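Long-range contact in B-type Cna protein (Enterococcus faecium, PDB 6FWY), which is a cell-wall-anchored surface protein of unknown function whose thioester domain probably mediates covalent attachment to host surfaces: residues Asp22-Trp36 / Gln121-Thr134. Numbering follows the deposited sequence. Where two conformers were deposited one is given.
Sequences DGYIRVNMPNHPNEW and QIVWSHPNHTAAET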
# COMPACT_ATOMS: atom_id res chain seq x y z
N ASP A 22 15.69 8.81 -24.16
CA ASP A 22 16.12 7.67 -24.97
C ASP A 22 16.81 6.59 -24.13
O ASP A 22 17.17 5.51 -24.66
CB ASP A 22 17.02 8.16 -26.13
CG ASP A 22 18.18 9.03 -25.68
OD1 ASP A 22 18.43 9.18 -24.46
OD2 ASP A 22 18.84 9.61 -26.56
N GLY A 23 17.02 6.85 -22.84
CA GLY A 23 17.57 5.86 -21.92
C GLY A 23 19.03 6.10 -21.67
O GLY A 23 19.73 6.65 -22.52
N TYR A 24 19.48 5.70 -20.49
CA TYR A 24 20.89 5.81 -20.07
C TYR A 24 21.65 4.48 -20.14
O TYR A 24 22.83 4.43 -19.82
CB TYR A 24 20.93 6.31 -18.63
CG TYR A 24 20.40 7.70 -18.51
CD1 TYR A 24 19.05 7.92 -18.32
CD2 TYR A 24 21.26 8.79 -18.59
CE1 TYR A 24 18.55 9.21 -18.23
CE2 TYR A 24 20.77 10.08 -18.48
CZ TYR A 24 19.42 10.27 -18.28
OH TYR A 24 18.96 11.55 -18.19
N ILE A 25 20.94 3.43 -20.55
CA ILE A 25 21.44 2.07 -20.66
C ILE A 25 20.86 1.46 -21.92
O ILE A 25 19.97 2.02 -22.54
CB ILE A 25 21.08 1.20 -19.42
CG1 ILE A 25 19.57 1.02 -19.24
CG2 ILE A 25 21.68 1.79 -18.14
CD1 ILE A 25 18.94 -0.15 -19.95
N ARG A 26 21.37 0.29 -22.28
CA ARG A 26 20.80 -0.54 -23.34
C ARG A 26 20.68 -1.94 -22.78
O ARG A 26 21.16 -2.20 -21.68
CB ARG A 26 21.69 -0.50 -24.60
CG ARG A 26 21.77 0.89 -25.21
CD ARG A 26 22.84 1.03 -26.25
NE ARG A 26 24.18 1.04 -25.66
CZ ARG A 26 25.31 0.90 -26.36
NH1 ARG A 26 25.28 0.76 -27.67
NH2 ARG A 26 26.48 0.92 -25.73
N VAL A 27 20.02 -2.83 -23.52
CA VAL A 27 19.84 -4.20 -23.08
C VAL A 27 20.11 -5.16 -24.23
O VAL A 27 19.51 -5.02 -25.32
CB VAL A 27 18.42 -4.48 -22.55
CG1 VAL A 27 18.30 -5.92 -22.05
CG2 VAL A 27 18.04 -3.50 -21.44
N ASN A 28 20.99 -6.14 -23.97
CA ASN A 28 21.13 -7.31 -24.82
C ASN A 28 19.90 -8.18 -24.68
O ASN A 28 19.73 -8.93 -23.72
CB ASN A 28 22.40 -8.12 -24.47
CG ASN A 28 23.68 -7.35 -24.74
OD1 ASN A 28 23.78 -6.60 -25.70
ND2 ASN A 28 24.66 -7.53 -23.87
N MET A 29 19.00 -8.03 -25.64
CA MET A 29 17.79 -8.79 -25.72
C MET A 29 18.08 -10.00 -26.57
O MET A 29 18.99 -9.95 -27.39
CB MET A 29 16.69 -7.94 -26.35
CG MET A 29 16.15 -6.89 -25.39
SD MET A 29 15.41 -7.49 -23.84
CE MET A 29 13.68 -7.70 -24.27
N PRO A 30 17.25 -11.05 -26.46
CA PRO A 30 17.57 -12.29 -27.20
C PRO A 30 17.86 -12.22 -28.70
O PRO A 30 18.73 -12.94 -29.17
CB PRO A 30 16.34 -13.15 -27.00
CG PRO A 30 15.81 -12.71 -25.66
CD PRO A 30 16.04 -11.21 -25.62
N ASN A 31 17.17 -11.40 -29.46
CA ASN A 31 17.44 -11.31 -30.90
C ASN A 31 18.18 -9.98 -31.26
O ASN A 31 18.36 -9.67 -32.44
CB ASN A 31 16.15 -11.46 -31.69
CG ASN A 31 15.42 -12.74 -31.36
OD1 ASN A 31 16.03 -13.80 -31.18
ND2 ASN A 31 14.07 -12.65 -31.32
N HIS A 32 18.49 -9.19 -30.23
CA HIS A 32 18.85 -7.78 -30.42
C HIS A 32 19.89 -7.27 -29.40
O HIS A 32 19.53 -6.79 -28.29
CB HIS A 32 17.56 -6.95 -30.33
CG HIS A 32 17.65 -5.62 -31.04
ND1 HIS A 32 18.59 -4.65 -30.73
CD2 HIS A 32 16.85 -5.08 -31.98
CE1 HIS A 32 18.37 -3.58 -31.47
NE2 HIS A 32 17.34 -3.83 -32.26
N PRO A 33 21.18 -7.33 -29.77
CA PRO A 33 22.19 -6.76 -28.91
C PRO A 33 22.06 -5.24 -28.78
O PRO A 33 21.70 -4.58 -29.74
CB PRO A 33 23.53 -7.15 -29.58
CG PRO A 33 23.18 -8.12 -30.65
CD PRO A 33 21.76 -7.86 -31.02
N ASN A 34 22.37 -4.72 -27.59
CA ASN A 34 22.44 -3.27 -27.35
C ASN A 34 21.14 -2.52 -27.71
O ASN A 34 21.16 -1.38 -28.18
CB ASN A 34 23.65 -2.65 -28.08
CG ASN A 34 24.98 -3.12 -27.51
OD1 ASN A 34 25.15 -3.26 -26.32
ND2 ASN A 34 25.94 -3.41 -28.40
N GLU A 35 19.99 -3.16 -27.49
CA GLU A 35 18.69 -2.58 -27.80
C GLU A 35 18.41 -1.41 -26.83
O GLU A 35 18.65 -1.52 -25.63
CB GLU A 35 17.61 -3.64 -27.66
CG GLU A 35 16.22 -3.16 -28.03
CD GLU A 35 15.15 -4.23 -27.94
OE1 GLU A 35 15.36 -5.36 -28.46
OE2 GLU A 35 14.06 -3.93 -27.39
N TRP A 36 17.94 -0.29 -27.38
CA TRP A 36 17.62 0.90 -26.57
C TRP A 36 16.34 0.65 -25.78
O TRP A 36 15.44 -0.07 -26.22
CB TRP A 36 17.45 2.16 -27.42
CG TRP A 36 18.70 2.71 -28.03
CD1 TRP A 36 19.88 2.03 -28.30
CD2 TRP A 36 18.90 4.04 -28.52
NE1 TRP A 36 20.78 2.86 -28.90
CE2 TRP A 36 20.21 4.10 -29.05
CE3 TRP A 36 18.10 5.19 -28.56
CZ2 TRP A 36 20.74 5.28 -29.61
CZ3 TRP A 36 18.63 6.36 -29.11
CH2 TRP A 36 19.95 6.39 -29.63
N GLN A 121 21.63 -8.88 -18.52
CA GLN A 121 21.42 -8.34 -19.87
C GLN A 121 21.63 -6.82 -20.00
O GLN A 121 21.75 -6.31 -21.11
CB GLN A 121 20.03 -8.71 -20.38
CG GLN A 121 19.75 -10.20 -20.53
CD GLN A 121 18.26 -10.46 -20.74
OE1 GLN A 121 17.59 -10.97 -19.84
NE2 GLN A 121 17.72 -10.07 -21.91
N ILE A 122 21.67 -6.09 -18.89
CA ILE A 122 21.81 -4.63 -18.95
C ILE A 122 23.20 -4.23 -19.42
O ILE A 122 24.17 -4.64 -18.82
CB ILE A 122 21.45 -3.95 -17.61
CG1 ILE A 122 19.99 -4.24 -17.24
CG2 ILE A 122 21.64 -2.44 -17.73
CD1 ILE A 122 19.60 -3.84 -15.83
N VAL A 123 23.27 -3.42 -20.47
CA VAL A 123 24.50 -2.77 -20.95
C VAL A 123 24.59 -1.36 -20.36
O VAL A 123 23.76 -0.49 -20.67
CB VAL A 123 24.57 -2.74 -22.51
CG1 VAL A 123 25.83 -2.05 -23.01
CG2 VAL A 123 24.52 -4.15 -23.07
N TRP A 124 25.60 -1.12 -19.52
CA TRP A 124 25.69 0.11 -18.73
C TRP A 124 26.39 1.22 -19.49
O TRP A 124 27.42 1.73 -19.06
CB TRP A 124 26.37 -0.17 -17.39
CG TRP A 124 25.56 -1.09 -16.55
CD1 TRP A 124 25.75 -2.44 -16.38
CD2 TRP A 124 24.37 -0.76 -15.81
NE1 TRP A 124 24.77 -2.95 -15.56
CE2 TRP A 124 23.91 -1.94 -15.21
CE3 TRP A 124 23.66 0.44 -15.60
CZ2 TRP A 124 22.78 -1.98 -14.40
CZ3 TRP A 124 22.52 0.40 -14.81
CH2 TRP A 124 22.09 -0.80 -14.21
N SER A 125 25.81 1.58 -20.63
CA SER A 125 26.33 2.65 -21.48
C SER A 125 25.30 2.93 -22.57
O SER A 125 24.50 2.06 -22.93
CB SER A 125 27.68 2.26 -22.12
OG SER A 125 27.52 1.18 -23.02
N HIS A 126 25.32 4.16 -23.06
CA HIS A 126 24.42 4.63 -24.11
C HIS A 126 25.14 5.73 -24.92
O HIS A 126 25.77 6.62 -24.33
CB HIS A 126 23.14 5.17 -23.48
CG HIS A 126 22.04 5.45 -24.46
ND1 HIS A 126 20.95 4.62 -24.60
CD2 HIS A 126 21.89 6.43 -25.37
CE1 HIS A 126 20.17 5.10 -25.56
NE2 HIS A 126 20.73 6.18 -26.05
N PRO A 127 25.05 5.70 -26.27
CA PRO A 127 25.81 6.67 -27.11
C PRO A 127 25.50 8.17 -26.93
O PRO A 127 26.32 9.01 -27.32
CB PRO A 127 25.48 6.24 -28.55
CG PRO A 127 24.27 5.37 -28.44
CD PRO A 127 24.32 4.71 -27.09
N ASN A 128 24.36 8.50 -26.33
CA ASN A 128 23.88 9.88 -26.13
C ASN A 128 24.07 10.40 -24.70
O ASN A 128 23.64 11.51 -24.40
CB ASN A 128 22.39 10.00 -26.50
CG ASN A 128 22.13 9.79 -27.98
OD1 ASN A 128 23.07 9.78 -28.79
ND2 ASN A 128 20.86 9.61 -28.35
N HIS A 129 24.66 9.60 -23.82
CA HIS A 129 24.88 10.00 -22.43
C HIS A 129 26.28 9.63 -21.98
O HIS A 129 26.86 8.63 -22.43
CB HIS A 129 23.82 9.40 -21.50
CG HIS A 129 22.41 9.73 -21.91
ND1 HIS A 129 21.80 10.92 -21.58
CD2 HIS A 129 21.52 9.04 -22.66
CE1 HIS A 129 20.59 10.94 -22.10
NE2 HIS A 129 20.39 9.81 -22.77
N THR A 130 26.84 10.44 -21.08
CA THR A 130 28.22 10.24 -20.62
C THR A 130 28.24 9.05 -19.65
O THR A 130 27.19 8.63 -19.13
CB THR A 130 28.79 11.48 -19.90
OG1 THR A 130 28.03 11.74 -18.72
CG2 THR A 130 28.77 12.72 -20.81
N ALA A 131 29.44 8.52 -19.42
CA ALA A 131 29.64 7.46 -18.46
C ALA A 131 29.23 7.86 -17.04
O ALA A 131 28.72 7.03 -16.30
CB ALA A 131 31.09 7.02 -18.46
N ALA A 132 29.43 9.13 -16.68
CA ALA A 132 29.06 9.64 -15.34
C ALA A 132 27.55 9.68 -15.15
O ALA A 132 27.05 9.32 -14.08
CB ALA A 132 29.68 11.00 -15.08
N GLU A 133 26.82 10.10 -16.20
CA GLU A 133 25.34 10.06 -16.19
C GLU A 133 24.82 8.63 -15.96
O GLU A 133 24.04 8.36 -15.06
CB GLU A 133 24.76 10.61 -17.50
CG GLU A 133 24.86 12.12 -17.65
CD GLU A 133 24.28 12.63 -18.97
OE1 GLU A 133 24.70 12.17 -20.06
OE2 GLU A 133 23.40 13.51 -18.92
N THR A 134 25.32 7.70 -16.79
CA THR A 134 24.90 6.31 -16.72
C THR A 134 25.26 5.71 -15.35
O THR A 134 24.45 4.99 -14.78
CB THR A 134 25.49 5.52 -17.91
OG1 THR A 134 24.85 5.99 -19.11
CG2 THR A 134 25.30 4.00 -17.75
O HOH W 1 20.83 13.16 -17.33
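A short antiparallel ladder joins strand 26-29 to strand 122-123 at the edge of a sheet in the thioester domain. Arg26 and Val123 form its hydrogen-bonded pair, with Arg26 N to Val123 O at 3.0 Å and Val123 N to Arg26 O at 2.7 Å. The Arg26 chain bends at chi3 (-72°) and grips Ser125 side-on. Arg26 NE reaches Ser125 O at 2.9 Å, while NH2 meets Ser125 OG in the guanidinium plane. Pro127 CD and Asn34 OD1 lie over opposite guanidinium faces.

Beyond the ladder, Asp22 holds the loop 124-130 through both carboxylate oxygens. Asp22 OD1 takes a bond from His129 NE2 (2.7 Å) on its syn side, with carboxylate and ring almost perpendicular. Asp22 OD2 accepts from Asn128 ND2 (2.7 Å) in a nearly straight bond. The Tyr24 ring meets the His129 ring obliquely, Tyr24 CE2 lying 3.4 Å from His129 ND1. His126 turns its edge to the face of Trp36, with CE1 over the ring centre. Thr134 OG1 donates to Tyr24 O (2.6 Å), tying in the first turn of helix 131-150. Strand 122-123 thus adds an outer antiparallel strand to the hairpin of strands 26-29 and 32-44, and the loop after it leads to the N-cap Thr130 and its capping box with Glu133.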